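Local coordinates for protein thiaminase-I (Naegleria gruberi, PDB 4HCW) that belongs to a thiaminase family of alpha/beta proteins whose two-domain architecture resembles that of the periplasmic binding proteins, at residues G12-L17 / V65-S70; Q116-N121 / V260-L265. One frame throughout, in Å; residues are numbered along the deposited sequence.

Interaction 1: G12-L17 / V65-S70; sequences GLFPYL and VFSTDS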
# COMPACT_ATOMS: atom_id res chain seq x y z
N GLY A 12 -0.60 -14.22 -10.44
CA GLY A 12 0.41 -13.74 -9.52
C GLY A 12 -0.18 -12.87 -8.43
O GLY A 12 -0.49 -11.70 -8.65
N LEU A 13 -0.33 -13.44 -7.24
CA LEU A 13 -0.94 -12.74 -6.12
C LEU A 13 0.05 -11.87 -5.35
O LEU A 13 1.24 -12.18 -5.28
CB LEU A 13 -1.60 -13.74 -5.16
CG LEU A 13 -2.77 -14.55 -5.70
CD1 LEU A 13 -3.32 -15.47 -4.63
CD2 LEU A 13 -3.85 -13.63 -6.24
N PHE A 14 -0.45 -10.78 -4.79
CA PHE A 14 0.35 -9.90 -3.94
C PHE A 14 0.69 -10.64 -2.64
O PHE A 14 -0.19 -10.93 -1.84
CB PHE A 14 -0.42 -8.62 -3.64
CG PHE A 14 0.37 -7.59 -2.88
CD1 PHE A 14 1.31 -6.81 -3.53
CD2 PHE A 14 0.17 -7.40 -1.53
CE1 PHE A 14 2.04 -5.86 -2.84
CE2 PHE A 14 0.89 -6.45 -0.83
CZ PHE A 14 1.83 -5.68 -1.49
N PRO A 15 1.98 -10.94 -2.44
CA PRO A 15 2.43 -11.82 -1.36
C PRO A 15 2.63 -11.12 -0.02
O PRO A 15 2.83 -11.79 0.99
CB PRO A 15 3.78 -12.32 -1.88
CG PRO A 15 4.31 -11.17 -2.66
CD PRO A 15 3.11 -10.47 -3.27
N TYR A 16 2.56 -9.80 -0.01
CA TYR A 16 2.84 -9.04 1.21
C TYR A 16 1.58 -8.73 2.01
O TYR A 16 1.21 -7.57 2.19
CB TYR A 16 3.63 -7.77 0.88
CG TYR A 16 4.97 -8.06 0.25
CD1 TYR A 16 6.08 -8.34 1.03
CD2 TYR A 16 5.12 -8.07 -1.13
CE1 TYR A 16 7.31 -8.60 0.46
CE2 TYR A 16 6.34 -8.34 -1.71
CZ TYR A 16 7.43 -8.61 -0.91
OH TYR A 16 8.65 -8.88 -1.48
N LEU A 17 0.94 -9.78 2.50
CA LEU A 17 -0.21 -9.67 3.39
C LEU A 17 0.27 -9.97 4.82
O LEU A 17 1.31 -10.59 5.00
CB LEU A 17 -1.31 -10.65 2.97
CG LEU A 17 -1.97 -10.37 1.62
CD1 LEU A 17 -3.13 -11.32 1.38
CD2 LEU A 17 -2.43 -8.92 1.54
N VAL A 65 -1.99 -13.10 -15.31
CA VAL A 65 -2.58 -12.03 -14.53
C VAL A 65 -1.82 -11.88 -13.22
O VAL A 65 -1.57 -12.86 -12.52
CB VAL A 65 -4.08 -12.28 -14.27
CG1 VAL A 65 -4.36 -13.77 -14.13
CG2 VAL A 65 -4.56 -11.51 -13.04
N PHE A 66 -1.43 -10.65 -12.90
CA PHE A 66 -0.58 -10.40 -11.74
C PHE A 66 -1.05 -9.19 -10.93
O PHE A 66 -1.70 -8.29 -11.46
CB PHE A 66 0.87 -10.18 -12.19
CG PHE A 66 1.02 -9.13 -13.26
CD1 PHE A 66 1.18 -7.80 -12.92
CD2 PHE A 66 0.99 -9.48 -14.60
CE1 PHE A 66 1.31 -6.83 -13.90
CE2 PHE A 66 1.12 -8.52 -15.58
CZ PHE A 66 1.28 -7.19 -15.23
N SER A 67 -0.71 -9.19 -9.64
CA SER A 67 -0.99 -8.05 -8.78
C SER A 67 0.30 -7.31 -8.48
O SER A 67 1.24 -7.88 -7.93
CB SER A 67 -1.65 -8.50 -7.48
OG SER A 67 -1.97 -7.39 -6.66
N THR A 68 0.35 -6.03 -8.85
CA THR A 68 1.55 -5.23 -8.65
C THR A 68 1.24 -3.90 -7.98
O THR A 68 0.14 -3.38 -8.09
CB THR A 68 2.27 -4.94 -9.98
OG1 THR A 68 3.36 -4.03 -9.75
CG2 THR A 68 1.31 -4.33 -10.98
N ASP A 69 2.23 -3.36 -7.27
CA ASP A 69 2.12 -2.03 -6.70
C ASP A 69 2.06 -1.03 -7.84
O ASP A 69 2.78 -1.16 -8.83
CB ASP A 69 3.32 -1.74 -5.79
CG ASP A 69 3.10 -0.52 -4.90
OD1 ASP A 69 2.40 0.42 -5.32
OD2 ASP A 69 3.65 -0.51 -3.78
N SER A 70 1.20 -0.03 -7.71
CA SER A 70 1.03 0.97 -8.76
C SER A 70 2.24 1.91 -8.84
O SER A 70 2.33 2.73 -9.75
CB SER A 70 -0.25 1.77 -8.54
OG SER A 70 -0.28 2.36 -7.25
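Phe14 meets Ser67 at the base of its ring. Ser67 OG lies 3.6 Å from Phe14 CB and approaches the ring obliquely. One face of the Phe14 ring carries Tyr16 CD2, 4.0 Å above the plane and offset toward the rim. At the edge of the Phe66 ring, in its plane, lies Thr68 CG2. The setting is a parallel strand pair in the mixed sheet of an alpha/beta fold. Strand 8-13 lies between strands 44-50 and 65-69, and the parallel pairing with 65-69 finishes here as segment 12-17 leaves the sheet. Gly12 faces Phe66 in the register, with their CA atoms 4.1 Å apart. Two backbone hydrogen bonds clamp the glycine. Gly12 N donates to Val65 O at 2.7 Å, and the bond is nearly straight (170° at the hydrogen). Gly12 O accepts from Ser67 N, with a more bent angle of 145°. Phe66 CA also makes a CA-H...O contact with Gly12 O. Past Leu13 the first segment turns off as a loop, and Tyr16 is the centre of an inverse gamma turn. Phe14 CG is anti to the backbone N (chi1 -174°), beside the carbonyl carbon. Phe66 CB lies 4.1 Å from Gly12 O, but its ring leads away from Gly12, toward Phe51 and Leu76. Leu13 turns from strand 65-69 and packs on Lys34 of helix 29-34. All the touching residues are buried. The hydroxyl of Ser67 is satisfied by a hydrogen bond to Gln116 OE1, and Ser67 CB lies 3.6 Å from Gly12 O.

Interaction 2: Q116-N121 / V260-L265; sequences QYLCSN and VYTDVL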
# COMPACT_ATOMS: atom_id res chain seq x y z
N GLN A 116 -6.90 -3.53 -6.38
CA GLN A 116 -7.19 -4.59 -5.43
C GLN A 116 -7.06 -4.14 -3.98
O GLN A 116 -8.02 -4.20 -3.21
CB GLN A 116 -6.29 -5.80 -5.67
CG GLN A 116 -6.48 -6.93 -4.67
CD GLN A 116 -5.65 -8.15 -5.00
OE1 GLN A 116 -4.74 -8.10 -5.82
NE2 GLN A 116 -5.98 -9.27 -4.36
N TYR A 117 -5.87 -3.68 -3.61
CA TYR A 117 -5.59 -3.29 -2.24
C TYR A 117 -5.31 -1.79 -2.12
O TYR A 117 -4.80 -1.17 -3.05
CB TYR A 117 -4.41 -4.08 -1.68
CG TYR A 117 -4.65 -5.57 -1.60
CD1 TYR A 117 -5.87 -6.07 -1.18
CD2 TYR A 117 -3.66 -6.48 -1.95
CE1 TYR A 117 -6.10 -7.44 -1.10
CE2 TYR A 117 -3.87 -7.84 -1.88
CZ TYR A 117 -5.10 -8.31 -1.46
OH TYR A 117 -5.32 -9.67 -1.38
N LEU A 118 -5.65 -1.23 -0.96
CA LEU A 118 -5.35 0.16 -0.66
C LEU A 118 -4.47 0.21 0.58
O LEU A 118 -4.81 -0.39 1.60
CB LEU A 118 -6.64 0.95 -0.43
CG LEU A 118 -6.76 2.31 -1.11
CD1 LEU A 118 -8.07 2.99 -0.72
CD2 LEU A 118 -5.57 3.20 -0.78
N CYS A 119 -3.35 0.91 0.49
CA CYS A 119 -2.38 0.92 1.58
C CYS A 119 -1.81 2.32 1.82
O CYS A 119 -1.73 3.12 0.89
CB CYS A 119 -1.25 -0.06 1.27
SG CYS A 119 -0.36 -0.65 2.72
N SER A 120 -1.43 2.60 3.06
CA SER A 120 -0.86 3.89 3.43
C SER A 120 -0.23 3.84 4.82
O SER A 120 -0.52 2.94 5.61
CB SER A 120 -1.93 4.98 3.39
OG SER A 120 -1.41 6.22 3.85
N ASN A 121 0.64 4.81 5.11
CA ASN A 121 1.22 4.93 6.44
C ASN A 121 0.32 5.76 7.36
O ASN A 121 0.53 6.96 7.52
CB ASN A 121 2.62 5.54 6.38
CG ASN A 121 3.64 4.59 5.78
OD1 ASN A 121 4.10 3.66 6.44
ND2 ASN A 121 4.02 4.84 4.53
N VAL A 260 -0.93 7.53 -0.51
CA VAL A 260 -1.37 6.15 -0.34
C VAL A 260 -0.75 5.24 -1.40
O VAL A 260 -0.32 5.71 -2.46
CB VAL A 260 -2.90 6.01 -0.41
CG1 VAL A 260 -3.58 6.94 0.59
CG2 VAL A 260 -3.40 6.27 -1.82
N TYR A 261 -0.72 3.95 -1.11
CA TYR A 261 -0.26 2.95 -2.07
C TYR A 261 -1.45 2.11 -2.52
O TYR A 261 -2.35 1.82 -1.72
CB TYR A 261 0.80 2.04 -1.44
CG TYR A 261 2.00 2.77 -0.89
CD1 TYR A 261 3.04 3.16 -1.72
CD2 TYR A 261 2.11 3.04 0.47
CE1 TYR A 261 4.15 3.82 -1.21
CE2 TYR A 261 3.21 3.69 0.98
CZ TYR A 261 4.23 4.08 0.14
OH TYR A 261 5.33 4.73 0.64
N THR A 262 -1.46 1.72 -3.79
CA THR A 262 -2.52 0.85 -4.30
C THR A 262 -1.95 -0.34 -5.05
O THR A 262 -1.14 -0.18 -5.97
CB THR A 262 -3.49 1.61 -5.23
OG1 THR A 262 -2.77 2.08 -6.38
CG2 THR A 262 -4.13 2.79 -4.52
N ASP A 263 -2.38 -1.54 -4.66
CA ASP A 263 -2.02 -2.75 -5.39
C ASP A 263 -3.05 -3.00 -6.48
O ASP A 263 -4.25 -2.95 -6.23
CB ASP A 263 -1.93 -3.94 -4.43
CG ASP A 263 -0.81 -3.80 -3.42
OD1 ASP A 263 0.26 -3.28 -3.80
OD2 ASP A 263 -1.00 -4.20 -2.26
N VAL A 264 -2.57 -3.28 -7.69
CA VAL A 264 -3.45 -3.38 -8.84
C VAL A 264 -3.33 -4.72 -9.57
O VAL A 264 -2.23 -5.16 -9.92
CB VAL A 264 -3.18 -2.23 -9.84
CG1 VAL A 264 -3.93 -2.46 -11.14
CG2 VAL A 264 -3.55 -0.89 -9.23
N LEU A 265 -4.47 -5.37 -9.78
CA LEU A 265 -4.54 -6.59 -10.58
C LEU A 265 -4.56 -6.25 -12.06
O LEU A 265 -5.44 -5.53 -12.53
CB LEU A 265 -5.79 -7.40 -10.22
CG LEU A 265 -5.74 -8.20 -8.92
CD1 LEU A 265 -7.14 -8.63 -8.51
CD2 LEU A 265 -4.84 -9.41 -9.07
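Gln116 reaches across to Leu265 with an extended side chain. Its CB sits 3.5 Å from Asp263 O. Its CG, anti to the backbone N (chi1 177°), lies 3.5 Å above the centre of the Tyr117 ring, on one face. CD comes next, 3.8 Å from Leu265 CD1. At the tip, OE1 rests against Leu265 CG, and Ser67 OG holds this oxygen by a hydrogen bond. Leu265 is backed by Ile283 and Leu287 of helix 275-288. Tyr117 and Asp263 share one side of the sheet. Asp263 OD2 is 3.5 Å from Tyr117 CD2, at the ring edge and in its plane, and the carboxylate and ring planes are 83° apart. On the other side, Leu118 CD2 packs on Val260 CB at 3.9 Å, with Phe100 of helix 99-105 touching both residues. Asn121 ND2 lies in plane at the edge of the Tyr261 ring, by CE2. The backbones run antiparallel. Tyr117 and Asp263 form a hydrogen-bonded pair, as do Cys119 and Tyr261. Asp263 O accepts twice, from Gln116 N at 2.7 Å and from Tyr117 N at 3.2 Å. Two successive residues thus face one partner, which is the mark of a classic beta bulge in an antiparallel sheet.

Overall arrangement
The two contacts are neighbours in one mixed sheet, their centres about 10 Å apart. Interaction 1 closes before interaction 2 opens along the chain. Strands 65-69 and 260-267 run antiparallel side by side and join them. Thr68 O and Val264 N are 2.7 Å apart, a probable hydrogen bond, and the hydroxyls of Ser70 and Thr262 probably form another. Phe14 CE2 packs on Asp263 OD2 at 3.3 Å. Strands 8-13, 65-69, 260-267 and 110-125 thus follow one another across the sheet. An antiparallel strand from late in the chain beside early parallel ones is consistent with a fold like that of periplasmic binding proteins.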